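Side-chain contacts in phosphate-binding protein (Unidentified prokaryotic organism, PDB 3W9V), which binds phosphate as a secreted member of the PstS family of phosphate-transport proteins: residues Q11-T16 with D331-A336; T67-Y72 with G268-W273; L154-T159 with V286-S291; F215-L220 with T227-V232; S257-P262 with W273-G278. The protein carries 1 engineered substitution. All coordinates share one frame; numbering follows the deposited sequence.

Contact 1. Residues Q11-T16 with D331-A336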
# COMPACT_ATOMS: atom_id res chain seq x y z
N GLN A 11 -4.82 -7.05 3.69
CA GLN A 11 -5.26 -7.92 4.77
C GLN A 11 -5.86 -9.25 4.29
O GLN A 11 -5.65 -10.28 4.92
CB GLN A 11 -6.22 -7.20 5.72
CG GLN A 11 -7.65 -7.07 5.25
CD GLN A 11 -8.53 -6.46 6.33
OE1 GLN A 11 -8.11 -5.56 7.06
NE2 GLN A 11 -9.75 -6.96 6.44
N LYS A 12 -6.57 -9.24 3.17
CA LYS A 12 -7.15 -10.48 2.69
C LYS A 12 -6.09 -11.43 2.14
O LYS A 12 -6.24 -12.65 2.21
CB LYS A 12 -8.26 -10.21 1.67
CG LYS A 12 -9.40 -9.41 2.27
CD LYS A 12 -10.63 -9.40 1.39
CE LYS A 12 -10.41 -8.58 0.15
NZ LYS A 12 -11.59 -8.62 -0.75
N LEU A 13 -5.00 -10.87 1.63
CA LEU A 13 -3.86 -11.69 1.26
C LEU A 13 -3.27 -12.38 2.49
O LEU A 13 -3.09 -13.60 2.50
CB LEU A 13 -2.80 -10.87 0.53
CG LEU A 13 -1.47 -11.58 0.26
CD1 LEU A 13 -1.63 -12.78 -0.67
CD2 LEU A 13 -0.44 -10.60 -0.28
N TYR A 14 -3.00 -11.61 3.54
CA TYR A 14 -2.36 -12.18 4.73
C TYR A 14 -3.28 -13.13 5.50
O TYR A 14 -2.80 -13.97 6.24
CB TYR A 14 -1.82 -11.09 5.65
CG TYR A 14 -0.79 -10.19 4.98
CD1 TYR A 14 0.08 -10.68 4.01
CD2 TYR A 14 -0.70 -8.85 5.32
CE1 TYR A 14 1.01 -9.85 3.40
CE2 TYR A 14 0.24 -8.02 4.73
CZ TYR A 14 1.09 -8.52 3.76
OH TYR A 14 2.01 -7.70 3.14
N LEU A 15 -4.59 -12.99 5.29
CA LEU A 15 -5.57 -13.90 5.89
C LEU A 15 -5.79 -15.17 5.08
O LEU A 15 -6.46 -16.09 5.54
CB LEU A 15 -6.91 -13.18 6.09
CG LEU A 15 -6.97 -12.17 7.23
CD1 LEU A 15 -8.25 -11.35 7.14
CD2 LEU A 15 -6.87 -12.88 8.56
N THR A 16 -5.25 -15.23 3.87
CA THR A 16 -5.39 -16.43 3.04
C THR A 16 -4.58 -17.57 3.65
O THR A 16 -3.41 -17.38 3.98
CB THR A 16 -4.88 -16.15 1.62
OG1 THR A 16 -5.72 -15.16 1.00
CG2 THR A 16 -4.90 -17.41 0.77
N ASP A 331 3.65 -16.40 -4.52
CA ASP A 331 3.31 -15.59 -5.69
C ASP A 331 1.94 -15.89 -6.29
O ASP A 331 1.25 -14.97 -6.74
CB ASP A 331 4.40 -15.66 -6.76
CG ASP A 331 5.63 -14.82 -6.41
OD1 ASP A 331 5.69 -14.23 -5.31
OD2 ASP A 331 6.54 -14.75 -7.27
N ALA A 332 1.52 -17.16 -6.32
CA ALA A 332 0.19 -17.48 -6.83
C ALA A 332 -0.90 -16.82 -5.98
O ALA A 332 -1.86 -16.25 -6.51
CB ALA A 332 -0.02 -18.98 -6.92
N ALA A 333 -0.73 -16.86 -4.66
CA ALA A 333 -1.69 -16.23 -3.76
C ALA A 333 -1.69 -14.71 -3.92
O ALA A 333 -2.75 -14.08 -3.89
CB ALA A 333 -1.41 -16.62 -2.32
N ILE A 334 -0.50 -14.14 -4.09
CA ILE A 334 -0.36 -12.71 -4.30
C ILE A 334 -1.15 -12.28 -5.54
O ILE A 334 -1.92 -11.31 -5.49
CB ILE A 334 1.13 -12.34 -4.43
CG1 ILE A 334 1.82 -12.51 -3.07
CG2 ILE A 334 1.32 -10.94 -4.99
CD1 ILE A 334 3.33 -12.51 -3.13
N GLU A 335 -0.98 -13.01 -6.64
CA GLU A 335 -1.70 -12.70 -7.86
C GLU A 335 -3.21 -12.91 -7.72
O GLU A 335 -4.00 -12.13 -8.26
CB GLU A 335 -1.16 -13.53 -9.03
CG GLU A 335 0.28 -13.18 -9.37
CD GLU A 335 0.81 -13.94 -10.57
OE1 GLU A 335 0.19 -14.94 -10.96
OE2 GLU A 335 1.85 -13.51 -11.11
N ALA A 336 -3.60 -13.95 -6.99
CA ALA A 336 -5.02 -14.25 -6.83
C ALA A 336 -5.74 -13.15 -6.07
O ALA A 336 -6.96 -12.98 -6.20
CB ALA A 336 -5.20 -15.60 -6.15
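L13 makes all the close apolar contacts here, presenting its two methyls to a pair of successive residues, A333 and I334, on helix 331-336. L13 CD1 approaches A333 CB at 4.2 Å and comes nearer still to the backbone, 3.6 Å from A333 O, so this methyl lies against a peptide group as much as against a side chain. The other methyl, L13 CD2, meets I334 CG1 at 4.1 Å, the two branched side chains crossing at an oblique angle. With CG of L13 swung opposite its own amide nitrogen (chi1 172°), the fork opens onto the second helix. The CB of I334 points away from the L13 side, yet its CG1 still comes within touching distance of the leucine. The backbones are close, with CA of L13 and CA of I334 6.6 Å apart.

No polar bond joins the two segments. T16 OG1 turns back and donates to K12 O at 2.8 Å, with a C=O...OG1 angle of 146° and a slight tilt from the carbonyl plane, which ties the loop residue onto the helical turn. K12 NZ bonds to D214 O, and D331 pairs with K347 of helix 344-354. Both L13 and I334 also touch V89, so helix 11-14 and helix 331-336 rest through it on strand 83-92 of the five-stranded mixed sheet.

Contact 2. Residues T67-Y72 with G268-W273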
# COMPACT_ATOMS: atom_id res chain seq x y z
N THR A 67 11.43 10.48 11.98
CA THR A 67 11.23 10.49 13.42
C THR A 67 10.95 9.08 13.96
O THR A 67 11.50 8.68 14.98
CB THR A 67 10.08 11.45 13.83
OG1 THR A 67 10.44 12.79 13.45
CG2 THR A 67 9.85 11.42 15.33
N GLU A 68 10.11 8.33 13.26
CA GLU A 68 9.82 6.95 13.68
C GLU A 68 11.08 6.10 13.73
O GLU A 68 11.32 5.38 14.70
CB GLU A 68 8.77 6.32 12.76
CG GLU A 68 7.36 6.84 13.01
CD GLU A 68 6.35 6.46 11.93
OE1 GLU A 68 6.76 6.15 10.79
OE2 GLU A 68 5.13 6.48 12.23
N LEU A 69 11.88 6.20 12.68
CA LEU A 69 13.12 5.43 12.59
C LEU A 69 14.12 5.84 13.68
O LEU A 69 14.73 4.99 14.32
CB LEU A 69 13.74 5.57 11.20
CG LEU A 69 12.95 4.88 10.08
CD1 LEU A 69 13.40 5.36 8.72
CD2 LEU A 69 13.08 3.37 10.19
N ALA A 70 14.29 7.15 13.88
CA ALA A 70 15.26 7.64 14.85
C ALA A 70 14.86 7.27 16.27
O ALA A 70 15.70 6.89 17.09
CB ALA A 70 15.44 9.15 14.72
N THR A 71 13.57 7.37 16.56
CA THR A 71 13.07 7.03 17.88
C THR A 71 13.25 5.54 18.17
O THR A 71 13.67 5.16 19.26
CB THR A 71 11.61 7.47 18.05
OG1 THR A 71 11.54 8.90 18.00
CG2 THR A 71 11.04 6.98 19.38
N TYR A 72 12.97 4.69 17.19
CA TYR A 72 13.16 3.25 17.38
C TYR A 72 14.65 2.92 17.57
O TYR A 72 15.01 2.11 18.43
CB TYR A 72 12.58 2.45 16.21
CG TYR A 72 12.40 0.98 16.51
CD1 TYR A 72 11.25 0.51 17.13
CD2 TYR A 72 13.39 0.05 16.19
CE1 TYR A 72 11.07 -0.83 17.40
CE2 TYR A 72 13.22 -1.30 16.46
CZ TYR A 72 12.05 -1.74 17.07
OH TYR A 72 11.87 -3.07 17.35
N GLY A 268 21.63 -1.14 5.21
CA GLY A 268 21.39 -1.10 6.64
C GLY A 268 20.42 -0.01 7.07
O GLY A 268 20.06 0.08 8.24
N ASN A 269 20.00 0.82 6.11
CA ASN A 269 19.03 1.89 6.36
C ASN A 269 17.66 1.45 5.86
O ASN A 269 17.46 1.33 4.65
CB ASN A 269 19.48 3.16 5.63
CG ASN A 269 18.50 4.32 5.78
OD1 ASN A 269 17.45 4.21 6.41
ND2 ASN A 269 18.84 5.45 5.17
N PRO A 270 16.71 1.19 6.78
CA PRO A 270 15.40 0.70 6.35
C PRO A 270 14.70 1.61 5.34
O PRO A 270 13.87 1.13 4.56
CB PRO A 270 14.60 0.62 7.66
CG PRO A 270 15.64 0.40 8.70
CD PRO A 270 16.83 1.22 8.25
N ASP A 271 15.01 2.90 5.35
CA ASP A 271 14.35 3.82 4.45
C ASP A 271 14.59 3.51 2.96
O ASP A 271 13.71 3.76 2.13
CB ASP A 271 14.77 5.26 4.75
CG ASP A 271 13.96 6.27 3.96
OD1 ASP A 271 12.71 6.22 4.02
OD2 ASP A 271 14.57 7.11 3.26
N VAL A 272 15.76 2.99 2.62
CA VAL A 272 16.05 2.75 1.20
C VAL A 272 15.35 1.52 0.64
O VAL A 272 15.31 1.33 -0.57
CB VAL A 272 17.57 2.66 0.89
CG1 VAL A 272 18.29 3.93 1.34
CG2 VAL A 272 18.19 1.41 1.50
N TRP A 273 14.80 0.69 1.51
CA TRP A 273 14.19 -0.55 1.06
C TRP A 273 12.82 -0.38 0.42
O TRP A 273 12.38 -1.27 -0.31
CB TRP A 273 14.13 -1.57 2.20
CG TRP A 273 15.44 -2.24 2.40
CD1 TRP A 273 16.46 -1.84 3.22
CD2 TRP A 273 15.90 -3.41 1.72
NE1 TRP A 273 17.52 -2.70 3.10
CE2 TRP A 273 17.21 -3.67 2.19
CE3 TRP A 273 15.34 -4.27 0.78
CZ2 TRP A 273 17.95 -4.75 1.75
CZ3 TRP A 273 16.09 -5.34 0.33
CH2 TRP A 273 17.37 -5.58 0.82
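L69, on helix 66-75, spreads its two methyls over P270 and D271 of the loop that leads toward strand 277-278, and it loses more surface to the contact than either partner. L69 CD2 lies 4.0 Å from P270 CB and 4.2 Å from P270 CG, so one methyl touches two carbons of the pyrrolidine ring while leucine and proline run past each other in opposite directions. The other methyl, L69 CD1, reaches D271 CB at 4.2 Å and touches only the aliphatic base of that side chain. CG of L69 sits opposite its carbonyl carbon (chi1 -69°), which carries the fork out from the helix to the loop.

The turn that contains P270 and D271 helps to position them. N269 OD1 accepts from D271 N at 3.0 Å, an Asx turn, with a fairly straight N-H angle of 152°; the donor stands 54° out of the side-chain carbonyl plane and so misses the lone pairs. A backbone bond from V272 N to N269 O (3.1 Å) overlaps the Asx turn. In this member of the PBP superfamily the turn thus sets P270 and the CB of D271 facing helix 66-75.

D271 contributes its CB to L69 and sends its carboxylate elsewhere, OD1 making a salt bridge with K63. P270 O accepts from Q85 NE2 on strand 83-92. L83 of the same strand touches both L69 and P270, so the helix and the loop share an apolar neighbour at the edge of the mixed sheet, while L64 packs on L69 as well.

Contact 3. Residues L154-T159 with V286-S291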
# COMPACT_ATOMS: atom_id res chain seq x y z
N LEU A 154 -1.12 11.94 -6.52
CA LEU A 154 -1.73 13.25 -6.70
C LEU A 154 -0.69 14.37 -6.57
O LEU A 154 -0.71 15.34 -7.34
CB LEU A 154 -2.86 13.48 -5.70
CG LEU A 154 -4.01 12.47 -5.70
CD1 LEU A 154 -5.00 12.85 -4.61
CD2 LEU A 154 -4.70 12.38 -7.05
N ASN A 155 0.22 14.23 -5.62
CA ASN A 155 1.28 15.22 -5.42
C ASN A 155 2.18 15.33 -6.65
O ASN A 155 2.60 16.43 -7.03
CB ASN A 155 2.09 14.84 -4.19
CG ASN A 155 3.33 15.68 -4.02
OD1 ASN A 155 4.43 15.27 -4.40
ND2 ASN A 155 3.17 16.86 -3.43
N ALA A 156 2.46 14.20 -7.29
CA ALA A 156 3.34 14.17 -8.45
C ALA A 156 2.67 14.66 -9.73
O ALA A 156 3.31 15.30 -10.57
CB ALA A 156 3.90 12.76 -8.65
N LYS A 157 1.37 14.39 -9.88
CA LYS A 157 0.70 14.52 -11.18
C LYS A 157 -0.40 15.57 -11.25
O LYS A 157 -0.77 15.99 -12.35
CB LYS A 157 0.15 13.16 -11.61
CG LYS A 157 1.23 12.11 -11.84
CD LYS A 157 2.19 12.55 -12.93
CE LYS A 157 3.12 11.43 -13.34
NZ LYS A 157 3.97 11.83 -14.49
N CYS A 158 -0.94 15.99 -10.11
CA CYS A 158 -2.00 16.99 -10.13
C CYS A 158 -1.39 18.38 -10.00
O CYS A 158 -1.42 18.99 -8.93
CB CYS A 158 -3.00 16.73 -9.00
SG CYS A 158 -3.81 15.13 -9.11
N THR A 159 -0.83 18.87 -11.10
CA THR A 159 0.01 20.05 -11.06
C THR A 159 -0.65 21.32 -11.60
O THR A 159 -0.01 22.36 -11.69
CB THR A 159 1.32 19.80 -11.82
OG1 THR A 159 1.04 19.68 -13.22
CG2 THR A 159 1.99 18.53 -11.33
N VAL A 286 11.50 6.89 -8.10
CA VAL A 286 11.19 6.27 -9.38
C VAL A 286 10.03 7.00 -10.06
O VAL A 286 8.99 7.22 -9.44
CB VAL A 286 10.79 4.79 -9.19
CG1 VAL A 286 10.58 4.12 -10.54
CG2 VAL A 286 11.86 4.06 -8.39
N ALA A 287 10.20 7.38 -11.32
CA ALA A 287 9.14 8.10 -12.01
C ALA A 287 7.89 7.25 -12.17
O ALA A 287 7.98 6.07 -12.51
CB ALA A 287 9.62 8.59 -13.37
N TYR A 288 6.72 7.84 -11.91
CA TYR A 288 5.47 7.17 -12.25
C TYR A 288 5.51 6.82 -13.74
O TYR A 288 6.01 7.61 -14.55
CB TYR A 288 4.25 8.04 -11.92
CG TYR A 288 3.88 8.02 -10.45
CD1 TYR A 288 3.27 6.91 -9.88
CD2 TYR A 288 4.16 9.11 -9.63
CE1 TYR A 288 2.95 6.89 -8.52
CE2 TYR A 288 3.84 9.10 -8.28
CZ TYR A 288 3.24 7.99 -7.73
OH TYR A 288 2.95 8.00 -6.39
N PRO A 289 5.03 5.63 -14.10
CA PRO A 289 5.18 5.14 -15.48
C PRO A 289 4.29 5.87 -16.48
O PRO A 289 3.17 6.25 -16.17
CB PRO A 289 4.73 3.69 -15.37
CG PRO A 289 3.78 3.68 -14.22
CD PRO A 289 4.36 4.65 -13.23
N ASP A 290 4.81 6.05 -17.70
CA ASP A 290 4.04 6.71 -18.75
C ASP A 290 3.24 5.71 -19.58
O ASP A 290 2.50 6.10 -20.49
CB ASP A 290 4.95 7.58 -19.63
CG ASP A 290 5.95 6.77 -20.43
OD1 ASP A 290 6.13 5.57 -20.15
OD2 ASP A 290 6.57 7.36 -21.35
N SER A 291 3.39 4.43 -19.26
CA SER A 291 2.60 3.38 -19.89
C SER A 291 1.94 2.53 -18.82
O SER A 291 2.32 2.60 -17.64
CB SER A 291 3.47 2.51 -20.80
OG SER A 291 4.44 1.81 -20.06
O HOH W 1 6.17 10.41 -13.98
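A156 and Y288 form the tight part of this contact. A156 CB, on the last turn of helix 145-157, sits 3.7 Å from Y288 CE2 and 3.8 Å from Y288 CD2, approaching the ring obliquely. The ring has two further aromatic neighbours: F153 of the same helix meets it edge-to-face, and F277 of the neighbouring strand packs on it. The backbone of Y288 bonds to G278, extending the pairing between strands 277-278 and 286-287.

K157 makes the looser side. Its chain is bent at the second torsion (chi2 -60°), then runs extended past Y288 in the opposite direction, with K157 CE 3.8 Å from Y288 CB. The ammonium does not reach the other backbone directly. Instead K157 NZ donates to a water at 2.7 Å, and that water donates onward to Y288 O at 2.9 Å. Next to K157, C158 leaves the helix in an inverse gamma turn and is bound by a disulfide to C113.

The chemistry is therefore mixed: dispersion between methyl and ring packs the helix end against the residue that follows strand 286-287, whereas on the lysine side the polar link is one water, which the lysine charge would probably polarise into a stronger donor toward the carbonyl.

Contact 4. Residues F215-L220 with T227-V232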
# COMPACT_ATOMS: atom_id res chain seq x y z
N PHE A 215 -9.91 -5.13 -2.78
CA PHE A 215 -11.21 -4.74 -2.24
C PHE A 215 -12.10 -4.05 -3.28
O PHE A 215 -13.32 -3.97 -3.09
CB PHE A 215 -11.05 -3.77 -1.06
CG PHE A 215 -10.62 -4.42 0.22
CD1 PHE A 215 -11.56 -4.73 1.19
CD2 PHE A 215 -9.29 -4.68 0.48
CE1 PHE A 215 -11.18 -5.32 2.39
CE2 PHE A 215 -8.90 -5.26 1.67
CZ PHE A 215 -9.84 -5.58 2.63
N ALA A 216 -11.51 -3.54 -4.35
CA ALA A 216 -12.23 -2.65 -5.27
C ALA A 216 -13.28 -3.35 -6.12
O ALA A 216 -14.16 -2.70 -6.68
CB ALA A 216 -11.24 -1.90 -6.15
N ALA A 217 -13.17 -4.67 -6.23
CA ALA A 217 -14.16 -5.49 -6.92
C ALA A 217 -14.22 -6.85 -6.25
O ALA A 217 -13.23 -7.28 -5.65
CB ALA A 217 -13.79 -5.64 -8.39
N PRO A 218 -15.36 -7.54 -6.34
CA PRO A 218 -15.51 -8.87 -5.72
C PRO A 218 -14.54 -9.93 -6.25
O PRO A 218 -14.14 -10.81 -5.49
CB PRO A 218 -16.95 -9.26 -6.07
CG PRO A 218 -17.65 -7.96 -6.24
CD PRO A 218 -16.64 -7.05 -6.88
N THR A 219 -14.19 -9.87 -7.54
CA THR A 219 -13.22 -10.79 -8.12
C THR A 219 -12.29 -10.02 -9.07
O THR A 219 -12.55 -8.86 -9.38
CB THR A 219 -13.89 -11.94 -8.91
OG1 THR A 219 -14.63 -11.40 -10.01
CG2 THR A 219 -14.83 -12.75 -8.01
N LEU A 220 -11.23 -10.68 -9.52
CA LEU A 220 -10.26 -10.04 -10.42
C LEU A 220 -10.92 -9.51 -11.69
O LEU A 220 -10.60 -8.42 -12.15
CB LEU A 220 -9.13 -11.01 -10.79
CG LEU A 220 -8.26 -11.51 -9.64
CD1 LEU A 220 -7.12 -12.37 -10.17
CD2 LEU A 220 -7.73 -10.35 -8.84
N THR A 227 -17.59 0.02 -15.98
CA THR A 227 -18.82 0.63 -15.49
C THR A 227 -18.85 0.63 -13.96
O THR A 227 -19.79 1.15 -13.36
CB THR A 227 -20.09 -0.05 -16.04
OG1 THR A 227 -20.23 -1.36 -15.47
CG2 THR A 227 -20.04 -0.15 -17.56
N LYS A 228 -17.82 0.07 -13.34
CA LYS A 228 -17.73 -0.03 -11.88
C LYS A 228 -16.36 0.36 -11.31
O LYS A 228 -16.27 0.84 -10.17
CB LYS A 228 -18.07 -1.45 -11.42
CG LYS A 228 -19.51 -1.85 -11.70
CD LYS A 228 -19.75 -3.30 -11.29
CE LYS A 228 -21.18 -3.73 -11.61
NZ LYS A 228 -22.18 -2.98 -10.81
N VAL A 229 -15.31 0.13 -12.09
CA VAL A 229 -13.95 0.43 -11.67
C VAL A 229 -13.32 1.22 -12.81
O VAL A 229 -13.22 0.72 -13.93
CB VAL A 229 -13.14 -0.85 -11.36
CG1 VAL A 229 -11.71 -0.50 -11.01
CG2 VAL A 229 -13.78 -1.63 -10.22
N ALA A 230 -12.94 2.46 -12.54
CA ALA A 230 -12.51 3.35 -13.61
C ALA A 230 -11.20 2.92 -14.25
O ALA A 230 -10.27 2.49 -13.56
CB ALA A 230 -12.40 4.78 -13.11
N ARG A 231 -11.12 3.05 -15.57
CA ARG A 231 -9.82 3.04 -16.21
C ARG A 231 -9.18 4.39 -15.91
O ARG A 231 -9.87 5.38 -15.66
CB ARG A 231 -9.96 2.84 -17.72
CG ARG A 231 -10.52 1.48 -18.11
CD ARG A 231 -10.90 1.44 -19.58
NE ARG A 231 -11.51 0.16 -19.93
CZ ARG A 231 -12.16 -0.07 -21.07
NH1 ARG A 231 -12.29 0.90 -21.97
NH2 ARG A 231 -12.69 -1.26 -21.30
N VAL A 232 -7.85 4.43 -15.87
CA VAL A 232 -7.13 5.68 -15.67
C VAL A 232 -6.02 5.78 -16.70
O VAL A 232 -5.31 4.81 -16.95
CB VAL A 232 -6.53 5.80 -14.24
CG1 VAL A 232 -5.85 7.15 -14.07
CG2 VAL A 232 -7.60 5.62 -13.18
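V229 CG2 is the methyl that does the touching, 3.7 Å from A216 O and 4.4 Å from A217 CB. Two consecutive residues thus approach it from the loop side, one with a backbone oxygen and the next with a methyl. A216 also turns its CB toward the valine, though less closely, 4.8 Å from V229 CG2. The torsion of V229 (chi1 177°) places CG2 opposite the carbonyl carbon and so brings this branch, and not CG1, up to the loop.

The next shell adds backbone bonds round V229 and a neighbour, A94, for A216. V229 lies on the run leading into strand 231-237, where K228 pairs with F97 and A230 with I95. P247 packs on V229. Near the start of the second segment T227 OG1 bonds to D225 OD1. K228 swings its end away from the loop, where its NZ bonds to a glycerol probably left by the crystallisation liquor.

The contact closes a short loop, six residues separating its segments, between strands 207-208 and 231-237. All three touching residues are buried, and the chemistry is largely nondirectional van der Waals packing, including one methyl against a carbonyl oxygen. Its definition probably comes from the backbone bonds flanking V229 rather than from the touching groups themselves.

Contact 5. Residues S257-P262 with W273-G278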
# COMPACT_ATOMS: atom_id res chain seq x y z
N SER A 257 8.69 -4.13 -12.52
CA SER A 257 9.83 -5.01 -12.78
C SER A 257 11.16 -4.26 -12.91
O SER A 257 12.23 -4.83 -12.64
CB SER A 257 9.58 -5.87 -14.02
OG SER A 257 9.68 -5.11 -15.20
N VAL A 258 11.09 -3.00 -13.30
CA VAL A 258 12.30 -2.19 -13.51
C VAL A 258 12.57 -1.16 -12.40
O VAL A 258 13.40 -0.26 -12.57
CB VAL A 258 12.27 -1.47 -14.88
CG1 VAL A 258 12.18 -2.48 -16.01
CG2 VAL A 258 11.13 -0.48 -14.94
N VAL A 259 11.89 -1.29 -11.27
CA VAL A 259 12.19 -0.45 -10.11
C VAL A 259 13.58 -0.82 -9.61
O VAL A 259 13.84 -1.99 -9.33
CB VAL A 259 11.15 -0.67 -8.99
CG1 VAL A 259 11.62 -0.04 -7.69
CG2 VAL A 259 9.80 -0.11 -9.42
N PRO A 260 14.48 0.17 -9.50
CA PRO A 260 15.85 -0.15 -9.08
C PRO A 260 15.92 -0.75 -7.68
O PRO A 260 15.12 -0.40 -6.81
CB PRO A 260 16.56 1.20 -9.11
CG PRO A 260 15.77 2.03 -10.07
CD PRO A 260 14.34 1.59 -9.87
N LEU A 261 16.90 -1.62 -7.45
CA LEU A 261 17.14 -2.19 -6.13
C LEU A 261 17.59 -1.12 -5.15
O LEU A 261 18.13 -0.09 -5.55
CB LEU A 261 18.20 -3.29 -6.21
CG LEU A 261 17.79 -4.54 -6.98
CD1 LEU A 261 18.94 -5.52 -7.06
CD2 LEU A 261 16.58 -5.19 -6.31
N PRO A 262 17.38 -1.36 -3.84
CA PRO A 262 17.89 -0.40 -2.85
C PRO A 262 19.41 -0.31 -2.93
O PRO A 262 20.08 -1.32 -3.13
CB PRO A 262 17.47 -1.02 -1.52
CG PRO A 262 16.37 -1.98 -1.85
CD PRO A 262 16.72 -2.51 -3.21
N TRP A 273 14.80 0.69 1.51
CA TRP A 273 14.19 -0.55 1.06
C TRP A 273 12.82 -0.38 0.42
O TRP A 273 12.38 -1.27 -0.31
CB TRP A 273 14.13 -1.57 2.20
CG TRP A 273 15.44 -2.24 2.40
CD1 TRP A 273 16.46 -1.84 3.22
CD2 TRP A 273 15.90 -3.41 1.72
NE1 TRP A 273 17.52 -2.70 3.10
CE2 TRP A 273 17.21 -3.67 2.19
CE3 TRP A 273 15.34 -4.27 0.78
CZ2 TRP A 273 17.95 -4.75 1.75
CZ3 TRP A 273 16.09 -5.34 0.33
CH2 TRP A 273 17.37 -5.58 0.82
N VAL A 274 12.14 0.73 0.68
CA VAL A 274 10.82 0.95 0.11
C VAL A 274 10.90 2.04 -0.94
O VAL A 274 11.04 3.22 -0.62
CB VAL A 274 9.78 1.33 1.18
CG1 VAL A 274 8.43 1.54 0.52
CG2 VAL A 274 9.69 0.25 2.25
N PRO A 275 10.80 1.65 -2.22
CA PRO A 275 10.83 2.66 -3.28
C PRO A 275 9.58 3.50 -3.24
O PRO A 275 8.50 2.97 -2.96
CB PRO A 275 10.83 1.83 -4.57
CG PRO A 275 11.25 0.46 -4.15
CD PRO A 275 10.73 0.28 -2.76
N VAL A 276 9.71 4.78 -3.55
CA VAL A 276 8.55 5.62 -3.75
C VAL A 276 8.58 6.19 -5.14
O VAL A 276 9.63 6.48 -5.71
CB VAL A 276 8.45 6.75 -2.72
CG1 VAL A 276 8.22 6.18 -1.34
CG2 VAL A 276 9.70 7.62 -2.75
N PHE A 277 7.39 6.34 -5.70
CA PHE A 277 7.26 6.92 -7.01
C PHE A 277 7.13 8.44 -6.93
O PHE A 277 6.80 9.00 -5.88
CB PHE A 277 6.07 6.29 -7.73
CG PHE A 277 6.31 4.86 -8.16
CD1 PHE A 277 6.86 4.60 -9.40
CD2 PHE A 277 6.01 3.80 -7.32
CE1 PHE A 277 7.09 3.30 -9.81
CE2 PHE A 277 6.24 2.49 -7.72
CZ PHE A 277 6.78 2.24 -8.97
N GLY A 278 7.44 9.11 -8.03
CA GLY A 278 7.37 10.56 -8.08
C GLY A 278 7.31 11.04 -9.51
O GLY A 278 7.25 10.25 -10.44
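V259 points its CB at segment 273-278 and splits there into two methyls with different partners. V259 CG1 lies against the proline ring, 3.6 Å from P275 CG and 3.7 Å from P275 CB, with the two side chains at about a right angle. V259 CG2 meets F277 CZ, the ring tip, at 3.9 Å, again nearly crosswise and oblique to the ring. The valine thus bridges P275 and F277, which lie two residues apart.

At the other end P262 reaches W273. P262 CB is 4.2 Å from W273 CA, and P262 CG rises over one face of the indole, 3.6 Å from W273 CE3, forming a CH-pi contact. P262 CG stands 4.0 Å from the centroid of the W273 six-membered ring and 26° off the normal, offset toward the rim. W273 points its CB away from segment 257-262, yet chi1 of -80° brings the indole face against the proline; the indole NE1 is bonded to R267 O.

The directions from CA 259 to 262 and from CA 273 to 277 are 145° apart, roughly antiparallel, as the legs of one loop entering strand 277-278. W346 of helix 344-354 touches P262 and P275 and donates from NE1 to V259 O, satisfying a backbone oxygen. Prolines, a valine and aromatic rings join the legs by dispersion and CH-pi attraction, so the apposition depends on shape rather than on pairing of strands.

Overall arrangement
From the N terminus, contact 1 opens first and closes last, joining 11-16 to 331-336 around all the others. Contact 2 opens next at helix 66-75 and closes at 268-273. Contact 3 starts within that span but closes later, at 286-291, so these two cross. Contact 4 makes a short loop inside contacts 1, 2 and 3. Contact 5 follows it in series, lies within contacts 1 and 3, and crosses contact 2, sharing W273 with it. Contacts 3 and 5 meet where strands 277-278 and 286-287 pair, while contacts 1 and 4 touch through F215 and L220. Contacts 1 and 2 both border strand 83-92.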